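Beta-L-arabinobiosidase (Bacteroides thetaiotaomicron, PDB 5MQR) probably hydrolyses glycosidic bonds of arabinose-containing plant glycans such as pectin, and is a multidomain enzyme of a gut bacterium. Local coordinates at residues 350-355 against 389-394; 891-896 against 954-959; 615-620 against 1063-1068; 202-207 against 230-235. One frame throughout, in Å; residues are numbered along the deposited sequence.

Contact 1. Residues 350-355 against 389-394; sequences LVHGEI and VSYSVN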
loop_
_atom_site.group_PDB
_atom_site.type_symbol
_atom_site.label_atom_id
_atom_site.label_comp_id
_atom_site.label_asym_id
_atom_site.label_seq_id
_atom_site.Cartn_x
_atom_site.Cartn_y
_atom_site.Cartn_z
ATOM N N LEU A 350 -8.421 -9.418 -10.392
ATOM C CA LEU A 350 -8.130 -10.464 -11.376
ATOM C C LEU A 350 -6.845 -11.225 -11.079
ATOM O O LEU A 350 -5.821 -10.639 -10.676
ATOM C CB LEU A 350 -8.010 -9.832 -12.761
ATOM C CG LEU A 350 -7.934 -10.799 -13.952
ATOM C CD1 LEU A 350 -9.298 -11.444 -14.161
ATOM C CD2 LEU A 350 -7.485 -10.002 -15.161
ATOM N N VAL A 351 -6.910 -12.539 -11.276
ATOM C CA VAL A 351 -5.730 -13.398 -11.322
ATOM C C VAL A 351 -5.493 -13.775 -12.787
ATOM O O VAL A 351 -4.446 -13.458 -13.319
ATOM C CB VAL A 351 -5.897 -14.660 -10.456
ATOM C CG1 VAL A 351 -4.726 -15.621 -10.649
ATOM C CG2 VAL A 351 -6.035 -14.270 -8.990
ATOM N N HIS A 352 -6.477 -14.406 -13.429
ATOM C CA HIS A 352 -6.367 -14.863 -14.817
ATOM C C HIS A 352 -7.636 -14.470 -15.574
ATOM O O HIS A 352 -8.722 -14.935 -15.254
ATOM C CB HIS A 352 -6.132 -16.382 -14.829
ATOM C CG HIS A 352 -5.939 -16.977 -16.191
ATOM N ND1 HIS A 352 -4.798 -17.662 -16.546
ATOM C CD2 HIS A 352 -6.775 -17.069 -17.253
ATOM C CE1 HIS A 352 -4.929 -18.122 -17.780
ATOM N NE2 HIS A 352 -6.117 -17.765 -18.231
ATOM N N GLY A 353 -7.486 -13.589 -16.562
ATOM C CA GLY A 353 -8.612 -13.001 -17.286
ATOM C C GLY A 353 -8.715 -13.337 -18.750
ATOM O O GLY A 353 -9.594 -12.820 -19.436
ATOM N N GLU A 354 -7.836 -14.217 -19.218
ATOM C CA GLU A 354 -7.825 -14.694 -20.608
ATOM C C GLU A 354 -8.546 -16.044 -20.724
ATOM O O GLU A 354 -8.605 -16.814 -19.755
ATOM C CB GLU A 354 -6.374 -14.855 -21.069
ATOM C CG GLU A 354 -5.558 -13.562 -21.039
ATOM C CD GLU A 354 -5.983 -12.579 -22.126
ATOM O OE1 GLU A 354 -6.416 -13.035 -23.211
ATOM O OE2 GLU A 354 -5.870 -11.343 -21.920
ATOM N N ILE A 355 -9.116 -16.321 -21.896
ATOM C CA ILE A 355 -9.669 -17.632 -22.175
ATOM C C ILE A 355 -9.130 -18.078 -23.533
ATOM O O ILE A 355 -9.610 -17.631 -24.593
ATOM C CB ILE A 355 -11.217 -17.669 -22.190
ATOM C CG1 ILE A 355 -11.822 -17.116 -20.892
ATOM C CG2 ILE A 355 -11.722 -19.099 -22.436
ATOM C CD1 ILE A 355 -13.337 -17.014 -20.921
ATOM N N VAL A 389 -1.199 -20.898 -7.175
ATOM C CA VAL A 389 -2.463 -21.584 -7.349
ATOM C C VAL A 389 -2.459 -22.288 -8.691
ATOM O O VAL A 389 -2.166 -21.670 -9.721
ATOM C CB VAL A 389 -3.672 -20.609 -7.322
ATOM C CG1 VAL A 389 -4.974 -21.385 -7.427
ATOM C CG2 VAL A 389 -3.691 -19.815 -6.013
ATOM N N SER A 390 -2.804 -23.572 -8.654
ATOM C CA SER A 390 -2.999 -24.385 -9.837
ATOM C C SER A 390 -4.458 -24.316 -10.303
ATOM O O SER A 390 -5.365 -24.082 -9.509
ATOM C CB SER A 390 -2.578 -25.835 -9.552
ATOM O OG SER A 390 -3.496 -26.516 -8.696
ATOM N N TYR A 391 -4.661 -24.505 -11.605
ATOM C CA TYR A 391 -5.987 -24.512 -12.249
ATOM C C TYR A 391 -5.858 -25.040 -13.697
ATOM O O TYR A 391 -4.758 -25.095 -14.238
ATOM C CB TYR A 391 -6.620 -23.119 -12.255
ATOM C CG TYR A 391 -5.790 -22.018 -12.875
ATOM C CD1 TYR A 391 -4.789 -21.387 -12.152
ATOM C CD2 TYR A 391 -6.041 -21.559 -14.179
ATOM C CE1 TYR A 391 -4.033 -20.360 -12.701
ATOM C CE2 TYR A 391 -5.268 -20.524 -14.739
ATOM C CZ TYR A 391 -4.258 -19.935 -13.986
ATOM O OH TYR A 391 -3.480 -18.897 -14.493
ATOM N N SER A 392 -6.966 -25.451 -14.290
ATOM C CA SER A 392 -6.955 -25.839 -15.689
ATOM C C SER A 392 -7.647 -24.737 -16.451
ATOM O O SER A 392 -8.328 -23.894 -15.866
ATOM C CB SER A 392 -7.653 -27.192 -15.900
ATOM O OG SER A 392 -9.072 -27.091 -15.933
ATOM N N VAL A 393 -7.436 -24.715 -17.752
ATOM C CA VAL A 393 -8.218 -23.841 -18.616
ATOM C C VAL A 393 -8.935 -24.742 -19.593
ATOM O O VAL A 393 -8.291 -25.537 -20.288
ATOM C CB VAL A 393 -7.352 -22.799 -19.339
ATOM C CG1 VAL A 393 -8.146 -22.092 -20.434
ATOM C CG2 VAL A 393 -6.789 -21.803 -18.324
ATOM N N ASN A 394 -10.263 -24.609 -19.637
ATOM C CA ASN A 394 -11.145 -25.427 -20.492
ATOM C C ASN A 394 -11.116 -26.922 -20.200
ATOM O O ASN A 394 -11.546 -27.702 -21.038
ATOM C CB ASN A 394 -10.810 -25.220 -21.989
ATOM C CG ASN A 394 -10.915 -23.785 -22.423
ATOM O OD1 ASN A 394 -11.802 -23.063 -22.004
ATOM N ND2 ASN A 394 -10.019 -23.372 -23.286
#
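His352 and Tyr391 meet in the buried seam where a loop passes strand 387-393. The His352 side chain leaves with CG anti to the backbone N (chi1 -177°), which turns the imidazole to the tyrosine. Its CB lies 3.7 Å from Tyr391 OH, and CG is about as near to the same oxygen. ND1 makes the main polar contact, a hydrogen bond of 2.7 Å to Tyr391 OH. The bond is bent, with an angle of 138°. The hydroxyl sits at the imidazole edge, near the ring plane. CE1 lies 3.7 Å from Tyr391 OH, slightly farther from CE2. At the far end NE2 reaches Val393 CG2 at 4.1 Å. The rings form an offset edge-to-face pair, planes at 79°, with the edge of Tyr391 toward the imidazole face. Farther along, Ile355 CG2 rests 4.0 Å from Asn394 OD1, an oxygen that takes a hydrogen bond from Gly368 N. An alanine in place of His352 would probably leave Tyr391 OH without its ring partner and open a gap beside Val393. Tyr391 OH also bonds Ser401 OG, and Trp399 meets the imidazole edge-to-face. The buried hydroxyl therefore has two polar partners, which restrict its placement between the loop and the strand.

Contact 2. Residues 891-896 against 954-959; sequences PWYFNL and TLTAMA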
loop_
_atom_site.group_PDB
_atom_site.type_symbol
_atom_site.label_atom_id
_atom_site.label_comp_id
_atom_site.label_asym_id
_atom_site.label_seq_id
_atom_site.Cartn_x
_atom_site.Cartn_y
_atom_site.Cartn_z
ATOM N N PRO A 891 13.149 26.501 26.386
ATOM C CA PRO A 891 14.496 25.962 26.186
ATOM C C PRO A 891 14.552 24.655 25.362
ATOM O O PRO A 891 15.458 24.507 24.525
ATOM C CB PRO A 891 14.996 25.738 27.611
ATOM C CG PRO A 891 14.277 26.788 28.403
ATOM C CD PRO A 891 12.893 26.779 27.804
ATOM N N TRP A 892 13.601 23.742 25.583
ATOM C CA TRP A 892 13.537 22.486 24.819
ATOM C C TRP A 892 13.071 22.626 23.357
ATOM O O TRP A 892 13.325 21.747 22.550
ATOM C CB TRP A 892 12.648 21.458 25.514
ATOM C CG TRP A 892 13.295 20.896 26.696
ATOM C CD1 TRP A 892 14.236 19.915 26.721
ATOM C CD2 TRP A 892 13.088 21.289 28.043
ATOM N NE1 TRP A 892 14.607 19.655 27.994
ATOM C CE2 TRP A 892 13.913 20.473 28.838
ATOM C CE3 TRP A 892 12.249 22.220 28.664
ATOM C CZ2 TRP A 892 13.957 20.574 30.224
ATOM C CZ3 TRP A 892 12.294 22.336 30.057
ATOM C CH2 TRP A 892 13.149 21.515 30.818
ATOM N N TYR A 893 12.400 23.711 23.022
ATOM C CA TYR A 893 12.124 24.054 21.617
ATOM C C TYR A 893 13.413 24.106 20.782
ATOM O O TYR A 893 13.388 23.830 19.589
ATOM C CB TYR A 893 11.380 25.399 21.541
ATOM C CG TYR A 893 10.812 25.759 20.214
ATOM C CD1 TYR A 893 11.607 26.317 19.248
ATOM C CD2 TYR A 893 9.452 25.616 19.951
ATOM C CE1 TYR A 893 11.098 26.644 18.007
ATOM C CE2 TYR A 893 8.917 25.970 18.726
ATOM C CZ TYR A 893 9.750 26.488 17.748
ATOM O OH TYR A 893 9.266 26.862 16.507
ATOM N N PHE A 894 14.529 24.449 21.419
ATOM C CA PHE A 894 15.815 24.528 20.736
ATOM C C PHE A 894 16.814 23.524 21.268
ATOM O O PHE A 894 18.011 23.670 21.049
ATOM C CB PHE A 894 16.369 25.954 20.849
ATOM C CG PHE A 894 15.399 26.999 20.436
ATOM C CD1 PHE A 894 15.281 27.371 19.110
ATOM C CD2 PHE A 894 14.576 27.590 21.360
ATOM C CE1 PHE A 894 14.348 28.330 18.715
ATOM C CE2 PHE A 894 13.649 28.550 20.980
ATOM C CZ PHE A 894 13.535 28.928 19.655
ATOM N N ASN A 895 16.325 22.494 21.945
ATOM C CA ASN A 895 17.187 21.488 22.588
ATOM C C ASN A 895 18.321 22.117 23.427
ATOM O O ASN A 895 19.451 21.640 23.420
ATOM C CB ASN A 895 17.756 20.525 21.528
ATOM C CG ASN A 895 16.664 19.794 20.766
ATOM O OD1 ASN A 895 15.995 18.928 21.307
ATOM N ND2 ASN A 895 16.471 20.152 19.526
ATOM N N LEU A 896 17.994 23.191 24.143
ATOM C CA LEU A 896 18.985 23.900 24.947
ATOM C C LEU A 896 19.491 23.082 26.138
ATOM O O LEU A 896 20.705 22.981 26.333
ATOM C CB LEU A 896 18.441 25.271 25.396
ATOM C CG LEU A 896 19.361 26.254 26.124
ATOM C CD1 LEU A 896 18.777 27.662 26.103
ATOM C CD2 LEU A 896 19.602 25.833 27.562
ATOM N N THR A 954 5.099 24.716 23.322
ATOM C CA THR A 954 5.178 23.641 24.295
ATOM C C THR A 954 5.206 22.233 23.642
ATOM O O THR A 954 6.015 21.378 24.012
ATOM C CB THR A 954 4.003 23.737 25.270
ATOM O OG1 THR A 954 4.004 25.027 25.894
ATOM C CG2 THR A 954 4.074 22.611 26.338
ATOM N N LEU A 955 4.325 22.013 22.676
ATOM C CA LEU A 955 4.245 20.719 21.990
ATOM C C LEU A 955 5.470 20.424 21.130
ATOM O O LEU A 955 5.883 19.280 21.018
ATOM C CB LEU A 955 2.953 20.629 21.179
ATOM C CG LEU A 955 1.715 20.432 22.057
ATOM C CD1 LEU A 955 0.438 20.845 21.333
ATOM C CD2 LEU A 955 1.577 18.999 22.552
ATOM N N THR A 956 6.054 21.464 20.544
ATOM C CA THR A 956 7.249 21.336 19.720
ATOM C C THR A 956 8.389 20.922 20.613
ATOM O O THR A 956 9.117 19.988 20.329
ATOM C CB THR A 956 7.555 22.663 18.988
ATOM O OG1 THR A 956 6.497 22.926 18.061
ATOM C CG2 THR A 956 8.888 22.605 18.215
ATOM N N ALA A 957 8.517 21.651 21.727
ATOM C CA ALA A 957 9.491 21.363 22.775
ATOM C C ALA A 957 9.322 19.974 23.384
ATOM O O ALA A 957 10.312 19.283 23.632
ATOM C CB ALA A 957 9.378 22.427 23.855
HETATM N N MSE A 958 8.070 19.570 23.626
HETATM C CA MSE A 958 7.766 18.267 24.243
HETATM C C MSE A 958 8.192 17.149 23.341
HETATM O O MSE A 958 8.758 16.149 23.794
HETATM C CB MSE A 958 6.287 18.147 24.539
HETATM C CG MSE A 958 5.979 16.965 25.436
HETATM SE SE MSE A 958 4.031 16.763 25.717
HETATM C CE MSE A 958 3.279 18.571 25.863
ATOM N N ALA A 959 7.927 17.330 22.053
ATOM C CA ALA A 959 8.396 16.398 21.036
ATOM C C ALA A 959 9.913 16.319 20.998
ATOM O O ALA A 959 10.454 15.228 20.892
ATOM C CB ALA A 959 7.851 16.776 19.662
#
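Tyr893 and Thr956 cross obliquely where helix 890-893 lies against helix 948-964. Tyr893 has CG anti to its own backbone N (chi1 -169°), and this swings the phenol alongside the second helix. Thr956 comes in with its methyl. CG2 is 3.4 Å from Tyr893 CE2, and Thr956 CB is 3.6 Å from the same ring atom. The methyl is set obliquely to the ring. The threonine hydroxyl has its hydrogen bond within its own helix, to Ala952 O.

Ala957 brings its CB against the backbone of the other helix, touching Tyr893 N at 3.4 Å. The CA atoms of Tyr893 and Ala957 are only 3.9 Å apart. The small Ala957 side chain suits so close an approach. Trp892 takes part through its base: CB is 3.8 Å from Ala957 CB and 3.7 Å from Ala957 O. Trp892 O also takes a hydrogen bond from Asn960 ND2 of helix 948-964. Its indole leads away, to meet Trp907, Phe961 and Tyr965 edge-to-face. The phenol of Tyr893 in turn meets Trp753 edge-to-face.

The short helix stops just past the contact in a Schellman motif, with Asn895 as the C-prime residue and Leu896 N bonded to Pro891 O. Close helix pairing through alanine and aromatic residues here belongs to the helical glycosidase domain, consistent with the (alpha/alpha)6 barrel of six-hairpin glycosidases.

Contact 3. Residues 615-620 against 1063-1068; sequences DASSAF and GHNLTI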
loop_
_atom_site.group_PDB
_atom_site.type_symbol
_atom_site.label_atom_id
_atom_site.label_comp_id
_atom_site.label_asym_id
_atom_site.label_seq_id
_atom_site.Cartn_x
_atom_site.Cartn_y
_atom_site.Cartn_z
ATOM N N ASP A 615 -1.140 15.765 -7.963
ATOM C CA ASP A 615 -0.833 14.853 -6.872
ATOM C C ASP A 615 -0.146 13.559 -7.300
ATOM O O ASP A 615 -0.156 12.569 -6.548
ATOM C CB ASP A 615 -2.093 14.569 -6.032
ATOM C CG ASP A 615 -3.154 13.778 -6.763
ATOM O OD1 ASP A 615 -3.069 13.578 -7.989
ATOM O OD2 ASP A 615 -4.127 13.381 -6.070
ATOM N N ALA A 616 0.488 13.564 -8.479
ATOM C CA ALA A 616 1.292 12.395 -8.941
ATOM C C ALA A 616 2.482 12.050 -8.027
ATOM O O ALA A 616 3.045 10.966 -8.098
ATOM C CB ALA A 616 1.833 12.658 -10.347
ATOM N N SER A 617 2.916 13.021 -7.237
ATOM C CA SER A 617 4.000 12.837 -6.283
ATOM C C SER A 617 3.551 12.047 -5.009
ATOM O O SER A 617 4.407 11.599 -4.214
ATOM C CB SER A 617 4.553 14.234 -5.928
ATOM O OG SER A 617 3.473 15.193 -5.772
ATOM N N SER A 618 2.233 11.895 -4.820
ATOM C CA SER A 618 1.642 11.128 -3.725
ATOM C C SER A 618 1.524 9.658 -4.109
ATOM O O SER A 618 0.927 9.337 -5.098
ATOM C CB SER A 618 0.255 11.669 -3.390
ATOM O OG SER A 618 -0.205 11.193 -2.123
ATOM N N ALA A 619 2.079 8.764 -3.303
ATOM C CA ALA A 619 2.186 7.351 -3.669
ATOM C C ALA A 619 0.928 6.510 -3.379
ATOM O O ALA A 619 0.650 5.581 -4.118
ATOM C CB ALA A 619 3.407 6.740 -2.971
ATOM N N PHE A 620 0.231 6.799 -2.283
ATOM C CA PHE A 620 -0.957 6.060 -1.853
ATOM C C PHE A 620 -2.186 6.969 -1.793
ATOM O O PHE A 620 -3.233 6.632 -2.364
ATOM C CB PHE A 620 -0.709 5.376 -0.507
ATOM C CG PHE A 620 0.333 4.308 -0.569
ATOM C CD1 PHE A 620 1.697 4.644 -0.622
ATOM C CD2 PHE A 620 -0.026 2.966 -0.626
ATOM C CE1 PHE A 620 2.675 3.669 -0.712
ATOM C CE2 PHE A 620 0.949 1.986 -0.721
ATOM C CZ PHE A 620 2.300 2.346 -0.773
ATOM N N GLY A 1063 14.104 17.316 -1.744
ATOM C CA GLY A 1063 13.939 17.017 -3.169
ATOM C C GLY A 1063 13.352 15.669 -3.520
ATOM O O GLY A 1063 13.318 15.324 -4.667
ATOM N N HIS A 1064 12.852 14.930 -2.529
ATOM C CA HIS A 1064 12.240 13.618 -2.704
ATOM C C HIS A 1064 10.826 13.663 -2.157
ATOM O O HIS A 1064 10.525 14.492 -1.313
ATOM C CB HIS A 1064 13.052 12.578 -1.946
ATOM C CG HIS A 1064 14.366 12.281 -2.585
ATOM N ND1 HIS A 1064 15.435 13.158 -2.536
ATOM C CD2 HIS A 1064 14.778 11.220 -3.319
ATOM C CE1 HIS A 1064 16.452 12.642 -3.203
ATOM N NE2 HIS A 1064 16.081 11.466 -3.684
ATOM N N ASN A 1065 9.971 12.788 -2.653
ATOM C CA ASN A 1065 8.586 12.691 -2.201
ATOM C C ASN A 1065 8.454 11.567 -1.179
ATOM O O ASN A 1065 8.677 10.415 -1.540
ATOM C CB ASN A 1065 7.656 12.428 -3.384
ATOM C CG ASN A 1065 7.668 13.574 -4.384
ATOM O OD1 ASN A 1065 7.425 14.722 -4.023
ATOM N ND2 ASN A 1065 7.971 13.272 -5.621
ATOM N N LEU A 1066 8.121 11.882 0.081
ATOM C CA LEU A 1066 8.056 10.838 1.110
ATOM C C LEU A 1066 6.657 10.459 1.450
ATOM O O LEU A 1066 5.724 11.274 1.373
ATOM C CB LEU A 1066 8.787 11.203 2.420
ATOM C CG LEU A 1066 10.231 11.698 2.412
ATOM C CD1 LEU A 1066 10.839 11.678 3.823
ATOM C CD2 LEU A 1066 11.098 10.931 1.475
ATOM N N THR A 1067 6.535 9.204 1.860
ATOM C CA THR A 1067 5.302 8.664 2.414
ATOM C C THR A 1067 5.643 7.941 3.694
ATOM O O THR A 1067 6.604 7.189 3.738
ATOM C CB THR A 1067 4.686 7.635 1.467
ATOM O OG1 THR A 1067 4.651 8.186 0.160
ATOM C CG2 THR A 1067 3.312 7.227 1.905
ATOM N N ILE A 1068 4.854 8.159 4.729
ATOM C CA ILE A 1068 5.011 7.416 5.970
ATOM C C ILE A 1068 3.651 6.835 6.269
ATOM O O ILE A 1068 2.670 7.556 6.330
ATOM C CB ILE A 1068 5.422 8.333 7.151
ATOM C CG1 ILE A 1068 6.777 8.991 6.876
ATOM C CG2 ILE A 1068 5.422 7.553 8.465
ATOM C CD1 ILE A 1068 7.033 10.228 7.705
#
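Ser617 and Asn1065 lead a contact between a loop and an antiparallel beta sheet. Segment 1063-1068 lies on strand 1064-1071, an inner strand of a five-stranded sheet in the part related to the glycosyl hydrolase family 65 C-terminal domain. Segment 615-620 begins with a type I turn, closed by Ser618 N to Asp615 O, in the loop between strand 600-610 and helix 627-636.

Van der Waals contacts make up the direct meeting. Ser617 CB sits 3.5 Å from both Asn1065 CG and OD1, and 3.6 Å from ND2. It thus rests over the middle of the amide rather than at one end. Ser617 O faces Asn1065 CB at 3.5 Å. Two residues on, Ala619 CB approaches Thr1067 OG1 at 3.7 Å.

Hydrogen bonds involve third parties. Asn1065 OD1 bonds Arg723 NH2, and Ser617 OG bonds Asn1058 OD1. Asp1057, on the adjacent strand 1053-1061, bridges the two segments: its OD1 bonds both Ala619 N and Thr1067 OG1, while its OD2 bonds Phe620 N. This carboxylate therefore fixes the loop backbone and the threonine hydroxyl together. With an alanine here in place of Asn1065, Arg723 is likely to lose this oxygen partner and Ser617 CB the flat group it rests on.

The last apolar touch comes from the other branch of the threonine. Thr1067 has CG2 anti to the backbone N and OG1 beside it (chi1 -48°); this turns the hydroxyl to Asp1057 and leaves CG2 to meet Phe620 CD1 at 4.0 Å.

Contact 4. Residues 202-207 against 230-235; sequences YFIYYN and KACQEI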
loop_
_atom_site.group_PDB
_atom_site.type_symbol
_atom_site.label_atom_id
_atom_site.label_comp_id
_atom_site.label_asym_id
_atom_site.label_seq_id
_atom_site.Cartn_x
_atom_site.Cartn_y
_atom_site.Cartn_z
ATOM N N TYR A 202 0.257 -48.576 -3.402
ATOM C CA TYR A 202 -0.595 -49.352 -2.526
ATOM C C TYR A 202 -1.992 -48.732 -2.425
ATOM O O TYR A 202 -2.182 -47.537 -2.659
ATOM C CB TYR A 202 -0.008 -49.441 -1.121
ATOM C CG TYR A 202 1.381 -50.021 -1.026
ATOM C CD1 TYR A 202 2.514 -49.205 -1.163
ATOM C CD2 TYR A 202 1.577 -51.366 -0.744
ATOM C CE1 TYR A 202 3.798 -49.732 -1.062
ATOM C CE2 TYR A 202 2.851 -51.893 -0.639
ATOM C CZ TYR A 202 3.954 -51.072 -0.798
ATOM O OH TYR A 202 5.207 -51.603 -0.686
ATOM N N PHE A 203 -2.952 -49.569 -2.055
ATOM C CA PHE A 203 -4.253 -49.108 -1.644
ATOM C C PHE A 203 -4.226 -48.675 -0.182
ATOM O O PHE A 203 -3.711 -49.379 0.691
ATOM C CB PHE A 203 -5.300 -50.197 -1.812
ATOM C CG PHE A 203 -5.873 -50.267 -3.183
ATOM C CD1 PHE A 203 -6.978 -49.502 -3.517
ATOM C CD2 PHE A 203 -5.306 -51.089 -4.138
ATOM C CE1 PHE A 203 -7.522 -49.557 -4.771
ATOM C CE2 PHE A 203 -5.839 -51.155 -5.406
ATOM C CZ PHE A 203 -6.952 -50.388 -5.725
ATOM N N ILE A 204 -4.807 -47.512 0.061
ATOM C CA ILE A 204 -5.025 -46.999 1.399
ATOM C C ILE A 204 -6.514 -47.125 1.831
ATOM O O ILE A 204 -6.811 -47.152 3.032
ATOM C CB ILE A 204 -4.506 -45.545 1.501
ATOM C CG1 ILE A 204 -4.410 -45.096 2.965
ATOM C CG2 ILE A 204 -5.383 -44.578 0.723
ATOM C CD1 ILE A 204 -3.660 -43.787 3.186
ATOM N N TYR A 205 -7.437 -47.198 0.867
ATOM C CA TYR A 205 -8.861 -47.350 1.156
ATOM C C TYR A 205 -9.525 -48.202 0.070
ATOM O O TYR A 205 -9.254 -48.018 -1.120
ATOM C CB TYR A 205 -9.522 -45.970 1.228
ATOM C CG TYR A 205 -11.020 -46.013 1.418
ATOM C CD1 TYR A 205 -11.584 -46.064 2.700
ATOM C CD2 TYR A 205 -11.882 -46.017 0.309
ATOM C CE1 TYR A 205 -12.967 -46.099 2.879
ATOM C CE2 TYR A 205 -13.270 -46.059 0.467
ATOM C CZ TYR A 205 -13.821 -46.096 1.752
ATOM O OH TYR A 205 -15.207 -46.143 1.899
ATOM N N TYR A 206 -10.379 -49.129 0.497
ATOM C CA TYR A 206 -11.192 -49.919 -0.421
ATOM C C TYR A 206 -12.642 -49.508 -0.299
ATOM O O TYR A 206 -13.178 -49.403 0.819
ATOM C CB TYR A 206 -11.103 -51.400 -0.113
ATOM C CG TYR A 206 -9.722 -51.981 -0.263
ATOM C CD1 TYR A 206 -9.173 -52.213 -1.528
ATOM C CD2 TYR A 206 -8.962 -52.302 0.853
ATOM C CE1 TYR A 206 -7.904 -52.762 -1.675
ATOM C CE2 TYR A 206 -7.694 -52.859 0.718
ATOM C CZ TYR A 206 -7.169 -53.080 -0.540
ATOM O OH TYR A 206 -5.915 -53.617 -0.651
ATOM N N ASN A 207 -13.279 -49.287 -1.448
ATOM C CA ASN A 207 -14.723 -49.156 -1.498
ATOM C C ASN A 207 -15.331 -50.530 -1.243
ATOM O O ASN A 207 -14.679 -51.554 -1.456
ATOM C CB ASN A 207 -15.183 -48.582 -2.841
ATOM C CG ASN A 207 -14.933 -47.086 -2.961
ATOM O OD1 ASN A 207 -14.007 -46.656 -3.635
ATOM N ND2 ASN A 207 -15.765 -46.296 -2.322
ATOM N N LYS A 230 3.482 -45.701 8.592
ATOM C CA LYS A 230 3.120 -44.639 9.548
ATOM C C LYS A 230 2.607 -43.385 8.859
ATOM O O LYS A 230 1.688 -42.751 9.363
ATOM C CB LYS A 230 4.291 -44.266 10.510
ATOM C CG LYS A 230 4.402 -45.194 11.718
ATOM C CD LYS A 230 5.741 -45.156 12.493
ATOM C CE LYS A 230 6.066 -46.575 12.990
ATOM N NZ LYS A 230 7.195 -46.714 13.969
ATOM N N ALA A 231 3.236 -43.021 7.741
ATOM C CA ALA A 231 2.859 -41.843 6.963
ATOM C C ALA A 231 1.435 -41.973 6.405
ATOM O O ALA A 231 0.664 -41.002 6.440
ATOM C CB ALA A 231 3.860 -41.580 5.832
ATOM N N CYS A 232 1.112 -43.161 5.899
ATOM C CA CYS A 232 -0.220 -43.453 5.409
ATOM C C CYS A 232 -1.222 -43.447 6.561
ATOM O O CYS A 232 -2.298 -42.869 6.439
ATOM C CB CYS A 232 -0.266 -44.791 4.687
ATOM S SG CYS A 232 0.688 -44.826 3.148
ATOM N N GLN A 233 -0.853 -44.049 7.685
ATOM C CA GLN A 233 -1.730 -44.083 8.850
ATOM C C GLN A 233 -2.098 -42.679 9.353
ATOM O O GLN A 233 -3.208 -42.481 9.860
ATOM C CB GLN A 233 -1.095 -44.915 9.983
ATOM C CG GLN A 233 -2.051 -45.252 11.128
ATOM C CD GLN A 233 -3.282 -46.006 10.640
ATOM O OE1 GLN A 233 -3.159 -47.053 10.028
ATOM N NE2 GLN A 233 -4.462 -45.463 10.885
ATOM N N GLU A 234 -1.167 -41.726 9.219
ATOM C CA GLU A 234 -1.406 -40.320 9.560
ATOM C C GLU A 234 -2.479 -39.678 8.687
ATOM O O GLU A 234 -3.179 -38.777 9.147
ATOM C CB GLU A 234 -0.137 -39.463 9.392
ATOM C CG GLU A 234 0.932 -39.660 10.459
ATOM C CD GLU A 234 2.258 -39.005 10.102
ATOM O OE1 GLU A 234 2.298 -38.052 9.292
ATOM O OE2 GLU A 234 3.282 -39.460 10.645
ATOM N N ILE A 235 -2.555 -40.083 7.420
ATOM C CA ILE A 235 -3.582 -39.576 6.529
ATOM C C ILE A 235 -4.932 -40.019 7.060
ATOM O O ILE A 235 -5.821 -39.186 7.227
ATOM C CB ILE A 235 -3.403 -40.079 5.099
ATOM C CG1 ILE A 235 -2.149 -39.442 4.481
ATOM C CG2 ILE A 235 -4.640 -39.764 4.265
ATOM C CD1 ILE A 235 -1.641 -40.178 3.261
#
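Ile204 meets one flat group across this contact, the peptide carbonyl of Cys232. Its CD1 lies 3.6 Å from Cys232 O. No aromatic ring of either segment bridges the gap. The rings of 202-206 turn to other partners: the Tyr205 ring has Asn207 ND2 of its own segment at its edge, in plane, and the Tyr202 ring meets Phe228.

The contact itself is carried by a single methyl. Ile204 is extended through both torsions, with CG1 anti to the backbone N (chi1 -166°) and CD1 anti to CA (chi2 169°). This stretches CD1 out to helix 226-236. There it finds two residues three positions apart along the helix. Cys232 offers CB at 3.8 Å, while its SG stands farther off, at 4.5 Å from Ile204 CD1. Ile235 meets the same methyl with its own CD1 at 4.1 Å, and its CB is 4.2 Å away.

Around them the helix also rests on the sheet that 202-206 borders. Cys232 touches Val189 and Ile235 touches Met166. Ile204 sits at a classic beta bulge, where it and Tyr205 both face Arg187. Both segments belong to the N-terminal propeller region, and the four-stranded antiparallel sheet fits one of its blades.

No hydrogen bond joins the two segments. The helix is held here against the edge strand by buried apolar contacts, which fix the spacing without demanding a precise polar geometry.

Overall arrangement
Contacts 1, 2 and 4 are buried, whereas contact 3 lies at the surface, although it is the nearest to the chain's centre. Contact 4 lies in the N-terminal propeller region, contact 1 in or beside the BNR repeat-like part, probably of the same propeller. Contact 2 is on the opposite side of the chain's centre from both. Along the chain it is nested in the long loop that contact 3 closes. No two contacts touch or share an element. Contact 1 sets loop to strand and alone has a direct hydrogen bond. Contact 2 pairs helices, and contact 4 sets helix on strand. Both are apolar. Contact 3, loop on strand, leaves its polar bonds to neighbouring residues.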